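Local coordinates for arginase (RocF) (PDB 4G3H), which probably hydrolyses L-arginine to L-ornithine and urea, using two manganese ions in each subunit, at residues A[51-56]-A[60-65]; A[89-94]-A[112-117]; A[135-140]-A[179-184]. One frame throughout, in Å; residues are numbered along the deposited sequence.

Contact 1 (A[51-56]-A[60-65]); sequences KEFRYA and EDYYLF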
loop_
_atom_site.group_PDB
_atom_site.type_symbol
_atom_site.label_atom_id
_atom_site.label_comp_id
_atom_site.label_asym_id
_atom_site.label_seq_id
_atom_site.Cartn_x
_atom_site.Cartn_y
_atom_site.Cartn_z
ATOM N N LYS A 51 7.198 -11.786 7.100
ATOM C CA LYS A 51 8.055 -12.771 6.470
ATOM C C LYS A 51 7.977 -12.523 4.971
ATOM O O LYS A 51 6.889 -12.371 4.419
ATOM C CB LYS A 51 7.554 -14.178 6.789
ATOM C CG LYS A 51 8.550 -15.273 6.487
ATOM C CD LYS A 51 7.973 -16.628 6.832
ATOM C CE LYS A 51 9.075 -17.630 7.082
ATOM N NZ LYS A 51 9.889 -17.218 8.257
ATOM N N GLU A 52 9.127 -12.468 4.313
ATOM C CA GLU A 52 9.158 -12.229 2.875
ATOM C C GLU A 52 8.639 -13.440 2.102
ATOM O O GLU A 52 8.968 -14.579 2.421
ATOM C CB GLU A 52 10.584 -11.924 2.424
ATOM C CG GLU A 52 10.709 -11.719 0.927
ATOM C CD GLU A 52 12.149 -11.622 0.463
ATOM O OE1 GLU A 52 12.364 -11.392 -0.745
ATOM O OE2 GLU A 52 13.062 -11.780 1.300
ATOM N N PHE A 53 7.827 -13.189 1.083
ATOM C CA PHE A 53 7.285 -14.270 0.267
ATOM C C PHE A 53 8.247 -14.557 -0.885
ATOM O O PHE A 53 8.474 -13.699 -1.739
ATOM C CB PHE A 53 5.906 -13.880 -0.275
ATOM C CG PHE A 53 5.224 -14.973 -1.049
ATOM C CD1 PHE A 53 5.359 -16.308 -0.669
ATOM C CD2 PHE A 53 4.416 -14.665 -2.138
ATOM C CE1 PHE A 53 4.697 -17.321 -1.364
ATOM C CE2 PHE A 53 3.748 -15.671 -2.840
ATOM C CZ PHE A 53 3.889 -17.002 -2.452
ATOM N N ARG A 54 8.820 -15.758 -0.895
ATOM C CA ARG A 54 9.762 -16.145 -1.940
ATOM C C ARG A 54 9.159 -17.209 -2.850
ATOM O O ARG A 54 9.871 -18.043 -3.411
ATOM C CB ARG A 54 11.066 -16.663 -1.320
ATOM C CG ARG A 54 11.793 -15.635 -0.460
ATOM C CD ARG A 54 13.152 -16.127 0.033
ATOM N NE ARG A 54 13.034 -17.334 0.833
ATOM C CZ ARG A 54 13.406 -17.476 2.103
ATOM N NH1 ARG A 54 13.223 -18.649 2.685
ATOM N NH2 ARG A 54 13.951 -16.479 2.789
ATOM N N TYR A 55 7.837 -17.169 -2.986
ATOM C CA TYR A 55 7.107 -18.105 -3.830
ATOM C C TYR A 55 7.435 -19.557 -3.507
ATOM O O TYR A 55 7.209 -20.017 -2.388
ATOM C CB TYR A 55 7.402 -17.808 -5.304
ATOM C CG TYR A 55 7.325 -16.334 -5.628
ATOM C CD1 TYR A 55 8.441 -15.509 -5.483
ATOM C CD2 TYR A 55 6.120 -15.749 -6.012
ATOM C CE1 TYR A 55 8.357 -14.137 -5.708
ATOM C CE2 TYR A 55 6.024 -14.377 -6.238
ATOM C CZ TYR A 55 7.146 -13.578 -6.084
ATOM O OH TYR A 55 7.053 -12.220 -6.290
ATOM N N ALA A 56 7.971 -20.275 -4.486
ATOM C CA ALA A 56 8.318 -21.677 -4.299
ATOM C C ALA A 56 9.332 -21.881 -3.174
ATOM O O ALA A 56 9.290 -22.894 -2.473
ATOM C CB ALA A 56 8.860 -22.257 -5.601
ATOM N N GLU A 60 4.978 -22.512 1.969
ATOM C CA GLU A 60 4.319 -22.972 3.186
ATOM C C GLU A 60 4.645 -22.105 4.402
ATOM O O GLU A 60 3.752 -21.749 5.172
ATOM C CB GLU A 60 4.689 -24.430 3.472
ATOM C CG GLU A 60 3.789 -25.102 4.503
ATOM C CD GLU A 60 2.356 -25.263 4.020
ATOM O OE1 GLU A 60 1.727 -24.252 3.645
ATOM O OE2 GLU A 60 1.852 -26.405 4.017
ATOM N N ASP A 61 5.919 -21.767 4.572
ATOM C CA ASP A 61 6.333 -20.940 5.701
ATOM C C ASP A 61 5.620 -19.594 5.649
ATOM O O ASP A 61 5.113 -19.108 6.661
ATOM C CB ASP A 61 7.846 -20.713 5.680
ATOM C CG ASP A 61 8.629 -22.002 5.807
ATOM O OD1 ASP A 61 8.383 -22.762 6.769
ATOM O OD2 ASP A 61 9.497 -22.254 4.944
ATOM N N TYR A 62 5.583 -19.004 4.459
ATOM C CA TYR A 62 4.935 -17.716 4.262
ATOM C C TYR A 62 3.457 -17.842 4.588
ATOM O O TYR A 62 2.882 -16.993 5.269
ATOM C CB TYR A 62 5.100 -17.258 2.813
ATOM C CG TYR A 62 4.403 -15.952 2.508
ATOM C CD1 TYR A 62 4.954 -14.732 2.906
ATOM C CD2 TYR A 62 3.188 -15.938 1.823
ATOM C CE1 TYR A 62 4.309 -13.523 2.624
ATOM C CE2 TYR A 62 2.535 -14.744 1.540
ATOM C CZ TYR A 62 3.098 -13.544 1.940
ATOM O OH TYR A 62 2.448 -12.372 1.638
ATOM N N TYR A 63 2.844 -18.910 4.096
ATOM C CA TYR A 63 1.428 -19.139 4.341
ATOM C C TYR A 63 1.140 -19.172 5.836
ATOM O O TYR A 63 0.282 -18.446 6.328
ATOM C CB TYR A 63 0.987 -20.465 3.721
ATOM C CG TYR A 63 -0.436 -20.830 4.070
ATOM C CD1 TYR A 63 -1.508 -20.215 3.433
ATOM C CD2 TYR A 63 -0.708 -21.768 5.063
ATOM C CE1 TYR A 63 -2.820 -20.523 3.776
ATOM C CE2 TYR A 63 -2.016 -22.084 5.416
ATOM C CZ TYR A 63 -3.066 -21.456 4.769
ATOM O OH TYR A 63 -4.361 -21.762 5.114
ATOM N N LEU A 64 1.863 -20.027 6.550
ATOM C CA LEU A 64 1.679 -20.171 7.986
ATOM C C LEU A 64 1.934 -18.877 8.741
ATOM O O LEU A 64 1.176 -18.521 9.646
ATOM C CB LEU A 64 2.597 -21.267 8.528
ATOM C CG LEU A 64 2.276 -22.699 8.096
ATOM C CD1 LEU A 64 3.316 -23.648 8.672
ATOM C CD2 LEU A 64 0.882 -23.079 8.578
ATOM N N PHE A 65 2.999 -18.172 8.373
ATOM C CA PHE A 65 3.330 -16.924 9.047
ATOM C C PHE A 65 2.200 -15.915 8.908
ATOM O O PHE A 65 1.797 -15.285 9.887
ATOM C CB PHE A 65 4.618 -16.319 8.486
ATOM C CG PHE A 65 5.156 -15.184 9.319
ATOM C CD1 PHE A 65 6.039 -15.430 10.371
ATOM C CD2 PHE A 65 4.745 -13.873 9.083
ATOM C CE1 PHE A 65 6.500 -14.387 11.175
ATOM C CE2 PHE A 65 5.202 -12.824 9.885
ATOM C CZ PHE A 65 6.079 -13.081 10.931
#
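F53 and Y62 carry this contact with an offset stack. Their centroids are 4.2 Å apart and the planes are inclined by 24°. The overlap is partial. The CD1 side of F53 lies over the CG and CD2 side of Y62, with F53 CD1 3.3 Å from Y62 CD2. F53 CB joins in from the same residue as a CH-pi donor, 3.4 Å from the Y62 centroid. The F53 side chain has CG opposite the backbone N (chi1 -176°), and this swings the ring out along Y62 while CB stays over its face. The opposite face of F53 meets the backbone N of Y55. At the rim of Y62, in its plane, sits the carbonyl O of K51, 3.3 Å from Y62 CE1.

K51 crosses one helical turn. Its CB makes a CH-pi contact over one face of F65, 3.9 Å from the ring centroid. The chain then runs on extended, and K51 CE touches D61 CB at 3.6 Å. A bend at the last torsion (chi4 63°) turns NZ away from that line. K51 NZ and D61 OD1 stay 5.9 Å apart, too far for a salt bridge. E52 points away from the helix and forms a salt bridge with R15.

The contact folds the loop after strand 44-50 back onto the first turns of helix 59-78. N58 OD1 bonds R54 N, and N58 ND2 bonds E52 O, within the loop. L162 of helix 153-163 packs on both F53 and Y62. No hydrogen bond or salt bridge joins the two segments. The join therefore rests on ring stacking, CH-pi contacts and aliphatic packing, and any attraction between K51 and D61 is probably weak at this distance.

Contact 2 (A[89-94]-A[112-117]); sequences SEHANM and ILYLDA. With MN (manganese (II) ion), chain E; MN (manganese (II) ion), chain F.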
loop_
_atom_site.group_PDB
_atom_site.type_symbol
_atom_site.label_atom_id
_atom_site.label_comp_id
_atom_site.label_asym_id
_atom_site.label_seq_id
_atom_site.Cartn_x
_atom_site.Cartn_y
_atom_site.Cartn_z
ATOM N N SER A 89 6.800 -1.198 4.561
ATOM C CA SER A 89 8.104 -1.340 4.159
ATOM C C SER A 89 8.206 -1.689 2.703
ATOM O O SER A 89 8.555 -1.035 2.117
ATOM C CB SER A 89 8.857 -2.377 4.960
ATOM O OG SER A 89 10.117 -2.436 4.793
ATOM N N GLU A 90 7.720 -2.777 2.309
ATOM C CA GLU A 90 7.628 -3.266 1.012
ATOM C C GLU A 90 6.254 -3.536 0.510
ATOM O O GLU A 90 5.546 -3.967 1.209
ATOM C CB GLU A 90 8.642 -4.381 0.775
ATOM C CG GLU A 90 8.532 -5.560 1.509
ATOM C CD GLU A 90 9.669 -6.532 1.243
ATOM O OE1 GLU A 90 10.814 -6.364 1.559
ATOM O OE2 GLU A 90 9.387 -7.537 0.785
ATOM N N HIS A 91 5.928 -3.136 -0.714
ATOM C CA HIS A 91 4.571 -3.332 -1.179
ATOM C C HIS A 91 4.019 -4.743 -1.106
ATOM O O HIS A 91 2.815 -4.920 -0.956
ATOM C CB HIS A 91 4.393 -2.787 -2.597
ATOM C CG HIS A 91 3.195 -1.903 -2.739
ATOM N ND1 HIS A 91 2.171 -1.891 -1.816
ATOM C CD2 HIS A 91 2.862 -0.993 -3.681
ATOM C CE1 HIS A 91 1.260 -1.009 -2.183
ATOM N NE2 HIS A 91 1.656 -0.449 -3.312
ATOM N N ALA A 92 4.875 -5.751 -1.199
ATOM C CA ALA A 92 4.393 -7.125 -1.135
ATOM C C ALA A 92 3.625 -7.387 0.160
ATOM O O ALA A 92 2.731 -8.228 0.183
ATOM C CB ALA A 92 5.560 -8.107 -1.264
ATOM N N ASN A 93 3.964 -6.662 1.228
ATOM C CA ASN A 93 3.287 -6.840 2.518
ATOM C C ASN A 93 1.833 -6.378 2.495
ATOM O O ASN A 93 1.064 -6.670 3.412
ATOM C CB ASN A 93 4.025 -6.090 3.632
ATOM C CG ASN A 93 5.400 -6.661 3.911
ATOM O OD1 ASN A 93 5.616 -7.865 3.797
ATOM N ND2 ASN A 93 6.336 -5.797 4.301
ATOM N N MET A 94 1.466 -5.650 1.446
ATOM C CA MET A 94 0.108 -5.145 1.306
ATOM C C MET A 94 -0.905 -6.293 1.302
ATOM O O MET A 94 -2.030 -6.132 1.759
ATOM C CB MET A 94 -0.008 -4.318 0.017
ATOM C CG MET A 94 -1.375 -3.709 -0.249
ATOM S SD MET A 94 -2.447 -4.762 -1.270
ATOM C CE MET A 94 -3.950 -3.749 -1.341
ATOM N N ILE A 112 -10.283 0.489 -3.325
ATOM C CA ILE A 112 -8.838 0.620 -3.167
ATOM C C ILE A 112 -8.242 1.747 -4.012
ATOM O O ILE A 112 -8.445 1.798 -5.216
ATOM C CB ILE A 112 -8.114 -0.689 -3.566
ATOM C CG1 ILE A 112 -8.675 -1.867 -2.772
ATOM C CG2 ILE A 112 -6.619 -0.562 -3.305
ATOM C CD1 ILE A 112 -8.150 -3.209 -3.236
ATOM N N LEU A 113 -7.515 2.653 -3.371
ATOM C CA LEU A 113 -6.851 3.743 -4.080
ATOM C C LEU A 113 -5.412 3.272 -4.058
ATOM O O LEU A 113 -4.805 3.176 -2.989
ATOM C CB LEU A 113 -7.004 5.067 -3.325
ATOM C CG LEU A 113 -8.443 5.590 -3.219
ATOM C CD1 LEU A 113 -8.502 6.799 -2.296
ATOM C CD2 LEU A 113 -8.967 5.942 -4.612
ATOM N N TYR A 114 -4.884 2.954 -5.237
ATOM C CA TYR A 114 -3.528 2.425 -5.360
ATOM C C TYR A 114 -2.627 3.366 -6.157
ATOM O O TYR A 114 -2.718 3.423 -7.383
ATOM C CB TYR A 114 -3.601 1.058 -6.063
ATOM C CG TYR A 114 -2.495 0.083 -5.725
ATOM C CD1 TYR A 114 -2.533 -0.656 -4.543
ATOM C CD2 TYR A 114 -1.431 -0.125 -6.598
ATOM C CE1 TYR A 114 -1.549 -1.582 -4.239
ATOM C CE2 TYR A 114 -0.426 -1.059 -6.300
ATOM C CZ TYR A 114 -0.499 -1.785 -5.115
ATOM O OH TYR A 114 0.458 -2.725 -4.808
ATOM N N LEU A 115 -1.760 4.099 -5.464
ATOM C CA LEU A 115 -0.846 5.037 -6.114
ATOM C C LEU A 115 0.473 4.314 -6.281
ATOM O O LEU A 115 1.145 4.003 -5.296
ATOM C CB LEU A 115 -0.676 6.292 -5.255
ATOM C CG LEU A 115 -1.917 7.191 -5.196
ATOM C CD1 LEU A 115 -3.041 6.471 -4.458
ATOM C CD2 LEU A 115 -1.562 8.507 -4.487
ATOM N N ASP A 116 0.859 4.071 -7.531
ATOM C CA ASP A 116 2.052 3.275 -7.782
ATOM C C ASP A 116 2.485 3.388 -9.244
ATOM O O ASP A 116 1.672 3.677 -10.124
ATOM C CB ASP A 116 1.683 1.819 -7.474
ATOM C CG ASP A 116 2.874 0.919 -7.266
ATOM O OD1 ASP A 116 3.863 0.994 -8.019
ATOM O OD2 ASP A 116 2.798 0.097 -6.342
ATOM N N ALA A 117 3.768 3.161 -9.499
ATOM C CA ALA A 117 4.273 3.194 -10.861
ATOM C C ALA A 117 3.952 1.834 -11.479
ATOM O O ALA A 117 3.960 1.684 -12.701
ATOM C CB ALA A 117 5.785 3.425 -10.865
HETATM MN MN MN E . 4.084 -1.336 -5.600
HETATM MN MN MN F . 5.855 0.228 -7.328
#
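H91 and D116 have CA atoms 9.7 Å apart, and M94 and Y114 10.7 Å apart. The two backbones do not touch, and side chains bridge the interval. Residues 89-94 form a loop that turns with helical backbone angles at 91-93 and leads into helix 94-104. Residues 112-115 are strand, and the chain leaves the strand at D116.

Y114 has CG anti to its backbone N (chi1 -152°), which sends the ring across to meet H91 from the opposite direction. The two ring planes lie within 4° of each other. They are slid apart, so the rings barely overlap, with centroids 4.6 Å apart. Y114 OH lies 3.0 Å above the plane of the H91 ring, over its centre. The phenol group hydrogen-bonds to D120 OD2 and so probably helps to position this manganese ligand. The imidazole is probably turned over in the model; turned back, it could put a ring nitrogen near the manganese of chain E.

The setting is the parallel alpha/beta fold of the arginase family. Helix 94-104 belongs to a beta-alpha-beta crossover from strand 84-87 to strand 110-115, passing two intervening strands. The metal site lies just past the second strand.

There D116 splits its carboxylate between two manganese ions. D116 OD2 binds the manganese of chain E at 2.1 Å, and D120 and D234 also bind it. D116 OD1 binds the manganese of chain F at 2.2 Å, and H118, D234 and D236 also bind that ion. Farther from the metals, M94 CE packs on Y114 CE1 at 4.3 Å, and P136 touches both.

Contact 3 (A[135-140]-A[179-184]); sequences MPLGMV and LVYFGV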
loop_
_atom_site.group_PDB
_atom_site.type_symbol
_atom_site.label_atom_id
_atom_site.label_comp_id
_atom_site.label_asym_id
_atom_site.label_seq_id
_atom_site.Cartn_x
_atom_site.Cartn_y
_atom_site.Cartn_z
ATOM N N MET A 135 3.394 -9.328 -6.296
ATOM C CA MET A 135 2.049 -9.423 -6.856
ATOM C C MET A 135 0.947 -9.416 -5.791
ATOM O O MET A 135 0.039 -10.255 -5.816
ATOM C CB MET A 135 1.937 -10.696 -7.690
ATOM C CG MET A 135 2.505 -11.922 -6.996
ATOM S SD MET A 135 1.973 -13.467 -7.753
ATOM C CE MET A 135 2.729 -13.344 -9.367
ATOM N N PRO A 136 1.003 -8.461 -4.846
ATOM C CA PRO A 136 -0.031 -8.415 -3.808
ATOM C C PRO A 136 -1.441 -8.271 -4.375
ATOM O O PRO A 136 -2.369 -8.923 -3.906
ATOM C CB PRO A 136 0.388 -7.217 -2.950
ATOM C CG PRO A 136 1.096 -6.332 -3.921
ATOM C CD PRO A 136 1.926 -7.319 -4.717
ATOM N N LEU A 137 -1.600 -7.421 -5.385
ATOM C CA LEU A 137 -2.916 -7.222 -5.981
ATOM C C LEU A 137 -3.354 -8.442 -6.787
ATOM O O LEU A 137 -4.546 -8.742 -6.868
ATOM C CB LEU A 137 -2.931 -5.964 -6.861
ATOM C CG LEU A 137 -2.944 -4.636 -6.086
ATOM C CD1 LEU A 137 -3.027 -3.473 -7.055
ATOM C CD2 LEU A 137 -4.139 -4.612 -5.125
ATOM N N GLY A 138 -2.387 -9.144 -7.375
ATOM C CA GLY A 138 -2.702 -10.334 -8.140
ATOM C C GLY A 138 -3.287 -11.388 -7.216
ATOM O O GLY A 138 -4.099 -12.215 -7.634
ATOM N N MET A 139 -2.871 -11.358 -5.953
ATOM C CA MET A 139 -3.351 -12.306 -4.953
ATOM C C MET A 139 -4.671 -11.824 -4.360
ATOM O O MET A 139 -5.534 -12.627 -4.007
ATOM C CB MET A 139 -2.314 -12.466 -3.842
ATOM C CG MET A 139 -0.964 -12.959 -4.333
ATOM S SD MET A 139 0.222 -13.066 -2.989
ATOM C CE MET A 139 -0.610 -14.244 -1.968
ATOM N N VAL A 140 -4.821 -10.509 -4.241
ATOM C CA VAL A 140 -6.053 -9.944 -3.710
ATOM C C VAL A 140 -7.169 -10.162 -4.722
ATOM O O VAL A 140 -8.315 -10.416 -4.349
ATOM C CB VAL A 140 -5.906 -8.424 -3.440
ATOM C CG1 VAL A 140 -7.277 -7.778 -3.295
ATOM C CG2 VAL A 140 -5.091 -8.199 -2.172
ATOM N N LEU A 179 -10.992 -0.892 -7.764
ATOM C CA LEU A 179 -9.559 -0.780 -7.543
ATOM C C LEU A 179 -9.204 0.340 -8.502
ATOM O O LEU A 179 -9.471 0.236 -9.699
ATOM C CB LEU A 179 -8.839 -2.076 -7.945
ATOM C CG LEU A 179 -7.352 -1.989 -8.333
ATOM C CD1 LEU A 179 -6.512 -1.448 -7.181
ATOM C CD2 LEU A 179 -6.857 -3.373 -8.738
ATOM N N VAL A 180 -8.635 1.423 -7.984
ATOM C CA VAL A 180 -8.285 2.548 -8.837
ATOM C C VAL A 180 -6.783 2.805 -8.845
ATOM O O VAL A 180 -6.187 3.157 -7.824
ATOM C CB VAL A 180 -9.023 3.832 -8.390
ATOM C CG1 VAL A 180 -8.764 4.960 -9.386
ATOM C CG2 VAL A 180 -10.521 3.558 -8.267
ATOM N N TYR A 181 -6.179 2.622 -10.013
ATOM C CA TYR A 181 -4.744 2.820 -10.180
ATOM C C TYR A 181 -4.404 4.267 -10.517
ATOM O O TYR A 181 -5.075 4.895 -11.331
ATOM C CB TYR A 181 -4.216 1.931 -11.305
ATOM C CG TYR A 181 -3.994 0.480 -10.948
ATOM C CD1 TYR A 181 -3.151 0.119 -9.890
ATOM C CD2 TYR A 181 -4.546 -0.538 -11.734
ATOM C CE1 TYR A 181 -2.854 -1.221 -9.630
ATOM C CE2 TYR A 181 -4.259 -1.872 -11.487
ATOM C CZ TYR A 181 -3.408 -2.212 -10.437
ATOM O OH TYR A 181 -3.083 -3.537 -10.228
ATOM N N PHE A 182 -3.346 4.782 -9.903
ATOM C CA PHE A 182 -2.898 6.149 -10.154
ATOM C C PHE A 182 -1.412 6.145 -10.491
ATOM O O PHE A 182 -0.598 5.675 -9.695
ATOM C CB PHE A 182 -3.122 7.024 -8.914
ATOM C CG PHE A 182 -4.571 7.208 -8.546
ATOM C CD1 PHE A 182 -5.322 8.238 -9.112
ATOM C CD2 PHE A 182 -5.185 6.351 -7.633
ATOM C CE1 PHE A 182 -6.664 8.414 -8.771
ATOM C CE2 PHE A 182 -6.527 6.519 -7.288
ATOM C CZ PHE A 182 -7.267 7.555 -7.859
ATOM N N GLY A 183 -1.067 6.659 -11.669
ATOM C CA GLY A 183 0.326 6.738 -12.084
ATOM C C GLY A 183 0.999 5.472 -12.591
ATOM O O GLY A 183 2.210 5.469 -12.833
ATOM N N VAL A 184 0.237 4.397 -12.764
ATOM C CA VAL A 184 0.804 3.135 -13.244
ATOM C C VAL A 184 1.424 3.317 -14.630
ATOM O O VAL A 184 0.774 3.807 -15.551
ATOM C CB VAL A 184 -0.272 2.030 -13.300
ATOM C CG1 VAL A 184 0.307 0.760 -13.901
ATOM C CG2 VAL A 184 -0.802 1.758 -11.900
#
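L137 points its CD1 methyl at Y181, and this is the tight part of the contact. L137 CD1 lies 3.2 Å from Y181 OH and 3.4 Å from Y181 CE1. It sits off the ring plane beside the hydroxyl end, near OH, CZ and CE1. It approaches the ring obliquely. The two side chains come from opposite directions, one from a helix and one from a strand. L137 has CG opposite its carbonyl carbon (chi1 -74°) and an extended second torsion (chi2 -177°). These settings extend CD1 away from the helix toward Y181. Y181 OH is not left to the methyl alone, because it hydrogen-bonds to the carbonyl O of A119. That bond ties the phenol end to the loop that also carries metal ligands.

The remainder is looser. L179 supplies only ordinary van der Waals contact, with its CD1 4.0 Å from L137 CD1. The backbones stay well apart, 9.4 Å between the CA atoms of L137 and L179, and no hydrogen bond spans the gap. The loose side is not a solvent side, since L137, L179 and Y181 are all buried.

This is helix-on-sheet packing within the alpha/beta fold, made through a single leucine branch. M94 of helix 94-104 and Y114 of strand 110-115 also press on L137. I200 lies against both L179 and Y181. On the other face of strand 179-182, V180 and F182 pack against helix 212-223, which places the strand between the two helical layers.

The contacts follow one another along the chain, 1 then 2 then 3, with no interleaving. Contacts 2 and 3 have centres about 7 Å apart and touch directly. Strands 110-115 and 179-182 are neighbours in the parallel sheet, probably joined by I112 O to V180 N and Y114 N to V180 O. Y114 also packs on Y181. The centre of contact 1 is about 18 Å from that of contact 2 and about 20 Å from that of contact 3, though nearest atoms come within about 4 Å. Its loop follows strand 44-50, an outermost strand of the same sheet. Contact 2 thus holds part of the dimanganese site, contact 3 packs beside it, and contact 1 belongs to the periphery.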